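Local atomic coordinates of galactose mutarotase-like protein (Clostridium acetobutylicum, PDB entry 3OS7), a protein that probably binds carbohydrate and may interconvert the alpha and beta anomers of aldose sugars, as aldose 1-epimerases do. Residues I21-G26 and D127-E132; G38-L43 and T51-P56; P75-P80 and F111-K116; G163-T168 and S331-L336. All coordinates share one frame; numbering follows the deposited sequence. Where two conformers were deposited one is given.

Contact 1. Residues I21-G26 and D127-E132; sequences IRFAAG and DKALVE
V131 lies against F23 and I21 where strand 18-25 packs across strand 128-137, a meeting of two antiparallel layers in the beta-sandwich fold of the galactose mutarotase clan. The two strand segments run nearly antiparallel, 153° between their directions, and their axes come within 6.0 Å, yet no hydrogen bond joins them; side chains fill the gap. The tight part centres on one methyl group. V131 CG2 sits over a face of the F23 ring, 3.9 Å from the ring centroid and only 17° off its normal, a CH-pi contact. The same methyl meets I21 CG2 at 3.9 Å, so it is shared between a branched aliphatic chain and an aromatic face. F23 CG is placed between its own backbone N and carbonyl carbon (chi1 56°), and the phenyl plane that follows is turned flat to V131, with I21 O in plane at its edge. Next along, small residues suit the close approach: A129 CB rests 4.3 Å from F23 CB and 4.1 Å from A25 CB. Toward D127 the packing thins. The D127 side chain leads away from strand 18-25 into an exposed position and was modelled in two conformers, while K128 turns its side chain to E158 and S160 of strand 151-160. On the far side of strand 18-25, R22 forms a salt bridge with E12. What D127 does offer across the gap is main chain: its O lies 3.6 Å from A25 CB.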
loop_
_atom_site.group_PDB
_atom_site.type_symbol
_atom_site.label_atom_id
_atom_site.label_comp_id
_atom_site.label_asym_id
_atom_site.label_seq_id
_atom_site.Cartn_x
_atom_site.Cartn_y
_atom_site.Cartn_z
ATOM N N ILE A 21 -8.642 -4.094 16.243
ATOM C CA ILE A 21 -8.673 -2.797 16.901
ATOM C C ILE A 21 -9.427 -1.799 16.042
ATOM O O ILE A 21 -9.057 -1.561 14.874
ATOM C CB ILE A 21 -7.238 -2.242 17.205
ATOM C CG1 ILE A 21 -6.343 -3.247 17.943
ATOM C CG2 ILE A 21 -7.345 -0.895 17.951
ATOM C CD1 ILE A 21 -6.732 -3.523 19.361
ATOM N N ARG A 22 -10.503 -1.239 16.600
ATOM C CA ARG A 22 -11.243 -0.144 15.991
ATOM C C ARG A 22 -10.802 1.151 16.678
ATOM O O ARG A 22 -10.667 1.196 17.896
ATOM C CB ARG A 22 -12.720 -0.351 16.224
ATOM C CG ARG A 22 -13.623 0.246 15.217
ATOM C CD ARG A 22 -15.061 -0.251 15.435
ATOM N NE ARG A 22 -15.232 -1.700 15.306
ATOM C CZ ARG A 22 -15.515 -2.351 14.171
ATOM N NH1 ARG A 22 -15.623 -1.717 13.013
ATOM N NH2 ARG A 22 -15.665 -3.661 14.191
ATOM N N PHE A 23 -10.534 2.189 15.904
ATOM C CA PHE A 23 -10.030 3.439 16.493
ATOM C C PHE A 23 -10.611 4.640 15.772
ATOM O O PHE A 23 -10.907 4.571 14.583
ATOM C CB PHE A 23 -8.477 3.457 16.628
ATOM C CG PHE A 23 -7.683 3.228 15.347
ATOM C CD1 PHE A 23 -7.693 2.008 14.692
ATOM C CD2 PHE A 23 -6.808 4.207 14.878
ATOM C CE1 PHE A 23 -6.908 1.789 13.572
ATOM C CE2 PHE A 23 -6.055 4.007 13.721
ATOM C CZ PHE A 23 -6.106 2.798 13.066
ATOM N N ALA A 24 -10.772 5.735 16.515
ATOM C CA ALA A 24 -11.542 6.874 16.070
ATOM C C ALA A 24 -10.919 8.155 16.607
ATOM O O ALA A 24 -10.522 8.221 17.782
ATOM C CB ALA A 24 -12.993 6.743 16.564
ATOM N N ALA A 25 -10.838 9.164 15.747
ATOM C CA ALA A 25 -10.447 10.503 16.178
ATOM C C ALA A 25 -10.820 11.471 15.089
ATOM O O ALA A 25 -10.792 11.112 13.915
ATOM C CB ALA A 25 -8.920 10.566 16.463
ATOM N N GLY A 26 -11.226 12.667 15.483
ATOM C CA GLY A 26 -11.476 13.765 14.544
ATOM C C GLY A 26 -12.530 13.511 13.489
ATOM O O GLY A 26 -12.474 14.095 12.410
ATOM N N ASP A 127 -5.969 15.005 20.723
ATOM C CA ASP A 127 -7.160 14.501 20.067
ATOM C C ASP A 127 -6.799 13.551 18.917
ATOM O O ASP A 127 -7.452 13.561 17.891
ATOM C CB ASP A 127 -8.029 15.658 19.564
ATOM C CG ASP A 127 -8.557 16.546 20.708
ATOM O OD1 ASP A 127 -8.401 16.168 21.896
ATOM O OD2 ASP A 127 -9.126 17.624 20.415
ATOM N N LYS A 128 -5.771 12.729 19.119
ATOM C CA LYS A 128 -5.345 11.716 18.140
ATOM C C LYS A 128 -5.434 10.293 18.722
ATOM O O LYS A 128 -5.231 10.111 19.918
ATOM C CB LYS A 128 -3.898 11.940 17.758
ATOM C CG LYS A 128 -3.626 13.344 17.181
ATOM C CD LYS A 128 -2.129 13.629 17.034
ATOM C CE LYS A 128 -1.880 15.116 16.759
ATOM N NZ LYS A 128 -2.575 15.572 15.511
ATOM N N ALA A 129 -5.653 9.303 17.855
ATOM C CA ALA A 129 -5.643 7.906 18.255
ATOM C C ALA A 129 -4.508 7.236 17.525
ATOM O O ALA A 129 -4.431 7.302 16.299
ATOM C CB ALA A 129 -6.993 7.217 17.967
ATOM N N LEU A 130 -3.622 6.609 18.295
ATOM C CA LEU A 130 -2.438 5.942 17.785
ATOM C C LEU A 130 -2.504 4.433 18.032
ATOM O O LEU A 130 -2.724 3.978 19.167
ATOM C CB LEU A 130 -1.176 6.526 18.440
ATOM C CG LEU A 130 0.173 5.902 18.080
ATOM C CD1 LEU A 130 0.522 6.226 16.662
ATOM C CD2 LEU A 130 1.290 6.378 18.985
ATOM N N VAL A 131 -2.351 3.664 16.953
ATOM C CA VAL A 131 -2.258 2.209 17.029
ATOM C C VAL A 131 -1.046 1.752 16.235
ATOM O O VAL A 131 -0.862 2.128 15.062
ATOM C CB VAL A 131 -3.498 1.552 16.486
ATOM C CG1 VAL A 131 -3.306 0.030 16.432
ATOM C CG2 VAL A 131 -4.727 1.908 17.316
ATOM N N GLU A 132 -0.199 0.954 16.862
ATOM C CA GLU A 132 0.996 0.428 16.206
ATOM C C GLU A 132 1.004 -1.081 16.280
ATOM O O GLU A 132 0.690 -1.658 17.333
ATOM C CB GLU A 132 2.281 0.965 16.869
ATOM C CG GLU A 132 2.361 2.487 16.912
ATOM C CD GLU A 132 3.731 3.014 17.370
ATOM O OE1 GLU A 132 4.452 2.275 18.066
ATOM O OE2 GLU A 132 4.075 4.165 17.013
#

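Contact 2. Residues G38-L43 and T51-P56; sequences GNVVEL and TILRTP
T55 OG1 donates to V41 O at 2.6 Å, reaching the carbonyl at a C=O...O angle of 143° and tilted slightly from its plane. With chi1 at -49°, OG1 stands anti to its own carbonyl carbon and beside the backbone N, which leaves the hydroxyl facing strand 39-45. Farther along that strand, I52 N bonds to L43 O at 2.8 Å, the N-H nearly straight at 164°. Apolar groups fill in round these two bonds. L43 and I52 run alongside each other in the same direction, with L43 CD2 3.6 Å from I52 CD1. L53 uses one methyl, CD1, for two neighbours, 3.8 Å from L43 CB and 3.9 Å from V40 CG1; the flexible, apolar leucine chain carries it in between them. The rigid ring of P56 brings CD to 3.9 Å from V41 CB. The segment T51-P56 leaves a beta hairpin, strands 39-45 and 50-51 at one end of an antiparallel five-stranded sheet, and doubles back over the first of them. Water completes the join: one molecule accepts from L43 N, donates to L53 O at 2.6 Å and also bonds T51 OG1. A second links T51 OG1 to E42 OE2, 2.7 Å from the carboxylate oxygen. Outside this shell, G38 and N39 sit opposite the single residue I33, a G1 beta bulge, and the positive phi of G38 suits glycine. The N39 amide bonds to L74 N and Y72 O, while R54 NH1 bonds to V71 O and its guanidinium makes a cation-pi contact with Y297.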
loop_
_atom_site.group_PDB
_atom_site.type_symbol
_atom_site.label_atom_id
_atom_site.label_comp_id
_atom_site.label_asym_id
_atom_site.label_seq_id
_atom_site.Cartn_x
_atom_site.Cartn_y
_atom_site.Cartn_z
ATOM N N GLY A 38 -1.599 -6.909 9.716
ATOM C CA GLY A 38 -1.865 -5.601 10.337
ATOM C C GLY A 38 -2.616 -4.700 9.377
ATOM O O GLY A 38 -2.386 -3.486 9.320
ATOM N N ASN A 39 -3.567 -5.294 8.650
ATOM C CA ASN A 39 -4.240 -4.597 7.561
ATOM C C ASN A 39 -5.333 -3.694 8.131
ATOM O O ASN A 39 -6.239 -4.165 8.811
ATOM C CB ASN A 39 -4.811 -5.638 6.592
ATOM C CG ASN A 39 -5.335 -5.031 5.297
ATOM O OD1 ASN A 39 -5.905 -3.932 5.294
ATOM N ND2 ASN A 39 -5.201 -5.790 4.189
ATOM N N VAL A 40 -5.233 -2.394 7.845
ATOM C CA VAL A 40 -6.325 -1.449 8.004
ATOM C C VAL A 40 -7.359 -1.626 6.855
ATOM O O VAL A 40 -7.130 -1.217 5.725
ATOM C CB VAL A 40 -5.829 0.008 8.079
ATOM C CG1 VAL A 40 -7.013 0.985 8.239
ATOM C CG2 VAL A 40 -4.829 0.162 9.228
ATOM N N VAL A 41 -8.461 -2.292 7.162
ATOM C CA VAL A 41 -9.477 -2.672 6.187
ATOM C C VAL A 41 -10.621 -1.703 6.059
ATOM O O VAL A 41 -11.421 -1.804 5.129
ATOM C CB VAL A 41 -10.057 -4.076 6.486
ATOM C CG1 VAL A 41 -8.963 -5.112 6.365
ATOM C CG2 VAL A 41 -10.794 -4.150 7.858
ATOM N N GLU A 42 -10.693 -0.744 6.970
ATOM C CA GLU A 42 -11.701 0.290 6.918
ATOM C C GLU A 42 -11.148 1.631 7.392
ATOM O O GLU A 42 -10.438 1.679 8.364
ATOM C CB GLU A 42 -12.895 -0.108 7.800
ATOM C CG GLU A 42 -14.127 0.702 7.456
ATOM C CD GLU A 42 -15.361 0.204 8.169
ATOM O OE1 GLU A 42 -15.293 0.088 9.407
ATOM O OE2 GLU A 42 -16.375 -0.075 7.485
ATOM N N LEU A 43 -11.465 2.696 6.656
ATOM C CA LEU A 43 -11.197 4.078 7.064
ATOM C C LEU A 43 -12.369 4.914 6.569
ATOM O O LEU A 43 -12.588 5.023 5.349
ATOM C CB LEU A 43 -9.929 4.619 6.450
ATOM C CG LEU A 43 -9.639 6.091 6.786
ATOM C CD1 LEU A 43 -9.416 6.312 8.316
ATOM C CD2 LEU A 43 -8.471 6.621 5.975
ATOM N N THR A 51 -16.484 6.250 2.842
ATOM C CA THR A 51 -15.678 5.113 3.253
ATOM C C THR A 51 -14.578 4.919 2.205
ATOM O O THR A 51 -14.839 4.608 1.041
ATOM C CB THR A 51 -16.488 3.818 3.531
ATOM O OG1 THR A 51 -15.576 2.752 3.813
ATOM C CG2 THR A 51 -17.374 3.429 2.372
ATOM N N ILE A 52 -13.344 5.128 2.635
ATOM C CA ILE A 52 -12.206 5.211 1.698
ATOM C C ILE A 52 -11.691 3.855 1.209
ATOM O O ILE A 52 -11.430 3.669 0.025
ATOM C CB ILE A 52 -11.044 5.962 2.339
ATOM C CG1 ILE A 52 -11.447 7.407 2.635
ATOM C CG2 ILE A 52 -9.770 5.867 1.455
ATOM C CD1 ILE A 52 -10.357 8.208 3.363
ATOM N N LEU A 53 -11.483 2.933 2.128
ATOM C CA LEU A 53 -10.789 1.679 1.833
ATOM C C LEU A 53 -11.775 0.541 1.596
ATOM O O LEU A 53 -12.783 0.414 2.300
ATOM C CB LEU A 53 -9.848 1.249 2.981
ATOM C CG LEU A 53 -8.689 2.200 3.277
ATOM C CD1 LEU A 53 -7.986 1.893 4.607
ATOM C CD2 LEU A 53 -7.709 2.254 2.072
ATOM N N ARG A 54 -11.425 -0.317 0.650
ATOM C CA ARG A 54 -12.266 -1.463 0.341
ATOM C C ARG A 54 -12.211 -2.454 1.493
ATOM O O ARG A 54 -11.144 -2.933 1.837
ATOM C CB ARG A 54 -11.817 -2.125 -0.948
ATOM C CG ARG A 54 -12.852 -3.140 -1.430
ATOM C CD ARG A 54 -12.212 -4.067 -2.375
ATOM N NE ARG A 54 -13.175 -4.891 -3.080
ATOM C CZ ARG A 54 -12.919 -6.102 -3.554
ATOM N NH1 ARG A 54 -11.711 -6.648 -3.432
ATOM N NH2 ARG A 54 -13.876 -6.746 -4.211
ATOM N N THR A 55 -13.377 -2.762 2.064
ATOM C CA THR A 55 -13.510 -3.554 3.292
ATOM C C THR A 55 -14.208 -4.888 2.974
ATOM O O THR A 55 -15.180 -4.896 2.214
ATOM C CB THR A 55 -14.392 -2.805 4.332
ATOM O OG1 THR A 55 -13.954 -1.440 4.482
ATOM C CG2 THR A 55 -14.411 -3.512 5.714
ATOM N N PRO A 56 -13.752 -6.001 3.581
ATOM C CA PRO A 56 -14.486 -7.271 3.451
ATOM C C PRO A 56 -15.967 -7.160 3.801
ATOM O O PRO A 56 -16.329 -6.527 4.791
ATOM C CB PRO A 56 -13.792 -8.180 4.479
ATOM C CG PRO A 56 -12.405 -7.703 4.506
ATOM C CD PRO A 56 -12.512 -6.180 4.363
HETATM O O HOH W 1 -16.879 0.708 4.923
HETATM O O HOH W 2 -13.122 2.022 4.350
#

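Contact 3. Residues P75-P80 and F111-K116; sequences PVLFPP and FIKNSK
F111, whose N faces F78 O through a water, has its own O gripped by two donors from opposite faces of the carbonyl plane. N114 N closes a turn onto it at 2.9 Å; the hydroxyl S115 OG gives the other bond at 2.8 Å, from well above the plane, and the short serine side chain suits folding back on its own turn. Across to residues 75-80 no direct hydrogen bond is made, and water serves instead. One molecule donates to F78 O at 2.7 Å and accepts from F111 N; another donates to V76 O at 2.9 Å and accepts from K113 N. Between strand 76-77, which pairs with strand 178-189 in the large beta sandwich, and the turn leading into strand 118-125, I112 is the apolar filler. With chi2 at 178° its CD1 stands anti to CA, extending the chain to 3.7 Å from F78 CB and 3.9 Å from V76 CG1. K113 contributes its aliphatic part, CD lying 3.8 Å from L77 CD2, then bends at chi4 to carry NZ to N114 OD1 and G110 O. F78 also meets F151 edge-to-face, and strand 151-160 further supplies F153, which touches V76 and I112.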
loop_
_atom_site.group_PDB
_atom_site.type_symbol
_atom_site.label_atom_id
_atom_site.label_comp_id
_atom_site.label_asym_id
_atom_site.label_seq_id
_atom_site.Cartn_x
_atom_site.Cartn_y
_atom_site.Cartn_z
ATOM N N PRO A 75 -2.684 -3.421 2.408
ATOM C CA PRO A 75 -1.784 -4.579 2.480
ATOM C C PRO A 75 -0.331 -4.184 2.283
ATOM O O PRO A 75 0.059 -3.754 1.202
ATOM C CB PRO A 75 -2.244 -5.463 1.315
ATOM C CG PRO A 75 -3.472 -4.754 0.743
ATOM C CD PRO A 75 -3.320 -3.334 1.085
ATOM N N VAL A 76 0.495 -4.402 3.305
ATOM C CA VAL A 76 1.913 -4.077 3.186
ATOM C C VAL A 76 2.693 -5.164 2.431
ATOM O O VAL A 76 2.576 -6.353 2.707
ATOM C CB VAL A 76 2.527 -3.744 4.560
ATOM C CG1 VAL A 76 2.565 -4.952 5.445
ATOM C CG2 VAL A 76 3.907 -3.105 4.402
ATOM N N LEU A 77 3.539 -4.727 1.498
ATOM C CA LEU A 77 4.229 -5.635 0.588
ATOM C C LEU A 77 5.732 -5.582 0.816
ATOM O O LEU A 77 6.299 -4.491 0.943
ATOM C CB LEU A 77 3.955 -5.245 -0.857
ATOM C CG LEU A 77 2.512 -5.026 -1.248
ATOM C CD1 LEU A 77 2.392 -4.528 -2.685
ATOM C CD2 LEU A 77 1.702 -6.357 -1.050
ATOM N N PHE A 78 6.365 -6.745 0.794
ATOM C CA PHE A 78 7.811 -6.897 0.987
ATOM C C PHE A 78 8.240 -8.191 0.309
ATOM O O PHE A 78 8.130 -9.261 0.918
ATOM C CB PHE A 78 8.119 -6.952 2.487
ATOM C CG PHE A 78 9.611 -7.067 2.842
ATOM C CD1 PHE A 78 10.546 -6.188 2.318
ATOM C CD2 PHE A 78 10.047 -8.018 3.755
ATOM C CE1 PHE A 78 11.869 -6.267 2.646
ATOM C CE2 PHE A 78 11.379 -8.106 4.111
ATOM C CZ PHE A 78 12.308 -7.241 3.550
ATOM N N PRO A 79 8.657 -8.132 -0.961
ATOM C CA PRO A 79 8.767 -6.964 -1.818
ATOM C C PRO A 79 7.415 -6.677 -2.478
ATOM O O PRO A 79 6.633 -7.607 -2.660
ATOM C CB PRO A 79 9.742 -7.423 -2.881
ATOM C CG PRO A 79 9.428 -8.888 -3.044
ATOM C CD PRO A 79 9.043 -9.366 -1.680
ATOM N N PRO A 80 7.156 -5.427 -2.876
ATOM C CA PRO A 80 5.985 -5.170 -3.710
ATOM C C PRO A 80 6.176 -5.755 -5.103
ATOM O O PRO A 80 7.202 -5.581 -5.726
ATOM C CB PRO A 80 5.918 -3.640 -3.768
ATOM C CG PRO A 80 7.310 -3.213 -3.653
ATOM C CD PRO A 80 8.020 -4.229 -2.781
ATOM N N PHE A 111 5.112 -12.237 2.123
ATOM C CA PHE A 111 4.238 -12.995 3.033
ATOM C C PHE A 111 3.768 -12.173 4.229
ATOM O O PHE A 111 2.878 -12.612 4.956
ATOM C CB PHE A 111 4.952 -14.264 3.553
ATOM C CG PHE A 111 6.256 -13.973 4.211
ATOM C CD1 PHE A 111 6.314 -13.613 5.547
ATOM C CD2 PHE A 111 7.435 -14.017 3.487
ATOM C CE1 PHE A 111 7.523 -13.288 6.144
ATOM C CE2 PHE A 111 8.637 -13.681 4.060
ATOM C CZ PHE A 111 8.694 -13.324 5.409
ATOM N N ILE A 112 4.349 -11.000 4.465
ATOM C CA ILE A 112 4.016 -10.287 5.687
ATOM C C ILE A 112 2.560 -9.807 5.659
ATOM O O ILE A 112 1.935 -9.694 6.684
ATOM C CB ILE A 112 5.012 -9.127 6.065
ATOM C CG1 ILE A 112 5.019 -8.015 5.032
ATOM C CG2 ILE A 112 6.443 -9.686 6.310
ATOM C CD1 ILE A 112 5.960 -6.854 5.441
ATOM N N LYS A 113 2.006 -9.608 4.470
ATOM C CA LYS A 113 0.591 -9.248 4.326
ATOM C C LYS A 113 -0.357 -10.373 4.771
ATOM O O LYS A 113 -1.516 -10.111 5.047
ATOM C CB LYS A 113 0.242 -8.902 2.872
ATOM C CG LYS A 113 0.408 -10.039 1.873
ATOM C CD LYS A 113 0.204 -9.543 0.409
ATOM C CE LYS A 113 -0.032 -10.680 -0.509
ATOM N NZ LYS A 113 0.913 -11.789 -0.341
ATOM N N ASN A 114 0.136 -11.610 4.758
ATOM C CA ASN A 114 -0.682 -12.785 5.147
ATOM C C ASN A 114 -0.435 -13.225 6.581
ATOM O O ASN A 114 -1.090 -14.139 7.073
ATOM C CB ASN A 114 -0.357 -13.981 4.244
ATOM C CG ASN A 114 -0.471 -13.669 2.749
ATOM O OD1 ASN A 114 0.524 -13.356 2.112
ATOM N ND2 ASN A 114 -1.677 -13.783 2.189
ATOM N N SER A 115 0.520 -12.597 7.250
ATOM C CA SER A 115 1.075 -13.111 8.509
ATOM C C SER A 115 0.498 -12.428 9.729
ATOM O O SER A 115 -0.134 -11.387 9.620
ATOM C CB SER A 115 2.593 -12.951 8.482
ATOM O OG SER A 115 3.113 -13.805 7.493
ATOM N N LYS A 116 0.689 -13.031 10.899
ATOM C CA LYS A 116 0.180 -12.440 12.142
ATOM C C LYS A 116 1.122 -11.377 12.663
ATOM O O LYS A 116 2.307 -11.620 12.807
ATOM C CB LYS A 116 0.016 -13.493 13.234
ATOM C CG LYS A 116 -0.962 -14.589 12.892
ATOM C CD LYS A 116 -1.325 -15.400 14.154
ATOM C CE LYS A 116 -1.950 -16.725 13.758
ATOM N NZ LYS A 116 -2.525 -17.436 14.943
HETATM O O HOH W 3 3.680 -8.959 2.121
HETATM O O HOH W 4 7.380 -10.675 3.085
#

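Contact 4. Residues G163-T168 and S331-L336; sequences GLKQTT and SGVCKL
S331 enters the pairing with its CA 3.1 Å from T168 O, a CA-H...O contact between strands that run antiparallel within the beta sandwich. G332 follows in a hydrogen-bonded pair with T168: T168 N donates to G332 O at 2.8 Å, and G332 N returns a bond to T168 O. G332 has no side chain, and a water beside it bonds Q166 NE2 and T168 OG1, and weakly G332 O; T168 OG1 is also hydrogen-bonded to Y184 OH. V333, in a non-hydrogen-bonded pair with T167, spreads its two methyls: CG1 lies 3.9 Å from K165 CG and CG2 3.8 Å from T167 OG1. C334 pairs with Q166, whose N reaches C334 O almost straight, 175° at the hydrogen. On the buried face Q166 NE2 comes 3.5 Å from C334 CB, a compact residue that leaves room for the amide, while OE1 is held by Y157 OH. K335 and K165 share the more open face with V333 and T167. Their chains run alongside each other, K335 CE 4.0 Å from K165 CD. The like charges stay apart, K165 NZ 5.7 Å from K335 NZ, a water linking them, though weakly to K165. L336 exchanges both backbone bonds with L164, and the two leucines share the buried face. Beyond them G163, lacking a CB, lets its CA approach L336 O to 3.4 Å. Strand 329-340 thus runs between strands 163-172 and 273-279, with L336 touching Y277 of the latter and F188 of strand 178-189, and strand 151-160 flanks 163-172 on its other side.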
loop_
_atom_site.group_PDB
_atom_site.type_symbol
_atom_site.label_atom_id
_atom_site.label_comp_id
_atom_site.label_asym_id
_atom_site.label_seq_id
_atom_site.Cartn_x
_atom_site.Cartn_y
_atom_site.Cartn_z
ATOM N N GLY A 163 -6.987 13.154 9.197
ATOM C CA GLY A 163 -7.105 11.845 8.576
ATOM C C GLY A 163 -6.174 10.819 9.200
ATOM O O GLY A 163 -5.836 10.905 10.380
ATOM N N LEU A 164 -5.778 9.844 8.393
ATOM C CA LEU A 164 -4.928 8.747 8.826
ATOM C C LEU A 164 -3.499 8.976 8.346
ATOM O O LEU A 164 -3.286 9.186 7.173
ATOM C CB LEU A 164 -5.423 7.411 8.264
ATOM C CG LEU A 164 -4.664 6.158 8.727
ATOM C CD1 LEU A 164 -4.911 5.918 10.220
ATOM C CD2 LEU A 164 -5.135 4.893 7.927
ATOM N N LYS A 165 -2.547 8.929 9.273
ATOM C CA LYS A 165 -1.118 8.955 8.950
ATOM C C LYS A 165 -0.521 7.586 9.244
ATOM O O LYS A 165 -0.700 7.001 10.328
ATOM C CB LYS A 165 -0.392 10.024 9.774
ATOM C CG LYS A 165 1.071 10.190 9.448
ATOM C CD LYS A 165 1.661 11.475 10.080
ATOM C CE LYS A 165 2.351 11.275 11.345
ATOM N NZ LYS A 165 3.381 12.368 11.516
ATOM N N GLN A 166 0.118 7.046 8.230
ATOM C CA GLN A 166 0.707 5.741 8.260
ATOM C C GLN A 166 2.223 5.925 8.175
ATOM O O GLN A 166 2.738 6.381 7.142
ATOM C CB GLN A 166 0.209 4.967 7.036
ATOM C CG GLN A 166 0.936 3.646 6.760
ATOM C CD GLN A 166 0.617 3.139 5.378
ATOM O OE1 GLN A 166 -0.285 2.313 5.187
ATOM N NE2 GLN A 166 1.297 3.694 4.392
ATOM N N THR A 167 2.938 5.552 9.233
ATOM C CA THR A 167 4.403 5.513 9.204
ATOM C C THR A 167 4.824 4.039 9.194
ATOM O O THR A 167 4.587 3.300 10.154
ATOM C CB THR A 167 5.042 6.311 10.391
ATOM O OG1 THR A 167 4.590 7.669 10.364
ATOM C CG2 THR A 167 6.582 6.328 10.308
ATOM N N THR A 168 5.458 3.631 8.095
ATOM C CA THR A 168 5.913 2.250 7.867
ATOM C C THR A 168 7.416 2.215 8.096
ATOM O O THR A 168 8.140 3.064 7.606
ATOM C CB THR A 168 5.612 1.808 6.432
ATOM O OG1 THR A 168 4.224 2.048 6.162
ATOM C CG2 THR A 168 5.971 0.351 6.201
ATOM N N SER A 331 12.126 4.138 6.754
ATOM C CA SER A 331 10.774 4.565 7.116
ATOM C C SER A 331 10.144 5.386 5.982
ATOM O O SER A 331 10.825 6.194 5.332
ATOM C CB SER A 331 10.793 5.392 8.404
ATOM O OG SER A 331 9.498 5.873 8.736
ATOM N N GLY A 332 8.853 5.194 5.756
ATOM C CA GLY A 332 8.115 6.004 4.803
ATOM C C GLY A 332 6.788 6.386 5.409
ATOM O O GLY A 332 6.276 5.668 6.281
ATOM N N VAL A 333 6.229 7.508 4.960
ATOM C CA VAL A 333 4.960 7.992 5.468
ATOM C C VAL A 333 3.950 8.221 4.351
ATOM O O VAL A 333 4.281 8.836 3.324
ATOM C CB VAL A 333 5.158 9.327 6.185
ATOM C CG1 VAL A 333 3.859 9.867 6.725
ATOM C CG2 VAL A 333 6.209 9.188 7.282
ATOM N N CYS A 334 2.713 7.776 4.569
ATOM C CA CYS A 334 1.580 8.118 3.695
ATOM C C CYS A 334 0.461 8.682 4.537
ATOM O O CYS A 334 0.417 8.441 5.763
ATOM C CB CYS A 334 1.073 6.912 2.938
ATOM S SG CYS A 334 2.251 6.226 1.761
ATOM N N LYS A 335 -0.390 9.487 3.916
ATOM C CA LYS A 335 -1.534 10.066 4.578
ATOM C C LYS A 335 -2.769 9.840 3.734
ATOM O O LYS A 335 -2.711 9.920 2.522
ATOM C CB LYS A 335 -1.317 11.564 4.810
ATOM C CG LYS A 335 -0.203 11.865 5.768
ATOM C CD LYS A 335 0.041 13.365 5.884
ATOM C CE LYS A 335 1.247 13.652 6.769
ATOM N NZ LYS A 335 1.494 15.118 6.922
ATOM N N LEU A 336 -3.883 9.543 4.387
ATOM C CA LEU A 336 -5.156 9.394 3.697
ATOM C C LEU A 336 -6.151 10.340 4.383
ATOM O O LEU A 336 -6.301 10.308 5.596
ATOM C CB LEU A 336 -5.650 7.956 3.834
ATOM C CG LEU A 336 -5.025 6.923 2.935
ATOM C CD1 LEU A 336 -5.491 5.509 3.386
ATOM C CD2 LEU A 336 -5.432 7.174 1.488
HETATM O O HOH W 5 2.489 15.172 9.731
HETATM O O HOH W 6 3.859 4.445 4.714
#

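Contacts 1, 3 and 4 all reach the large set of strands, but they join it differently. Contact 4 is pairing within a layer, dominated by backbone hydrogen bonds, with one buried face, where Q166 and T168 sit among L164, C334 and L336, and one lysine-bearing face. Contact 1 is packing between layers and relies mainly on methyl and ring groups, without hydrogen bonds across it. Contacts 2 and 3 involve loops, and both use water beside small apolar clusters; contact 2 adds direct hydrogen bonds, which contact 3 lacks across its segments. Contacts 1 and 3 are largely buried, contacts 2 and 4 partly so. The cores merge: L43 packs on L164 and L336, and F23 also meets L164.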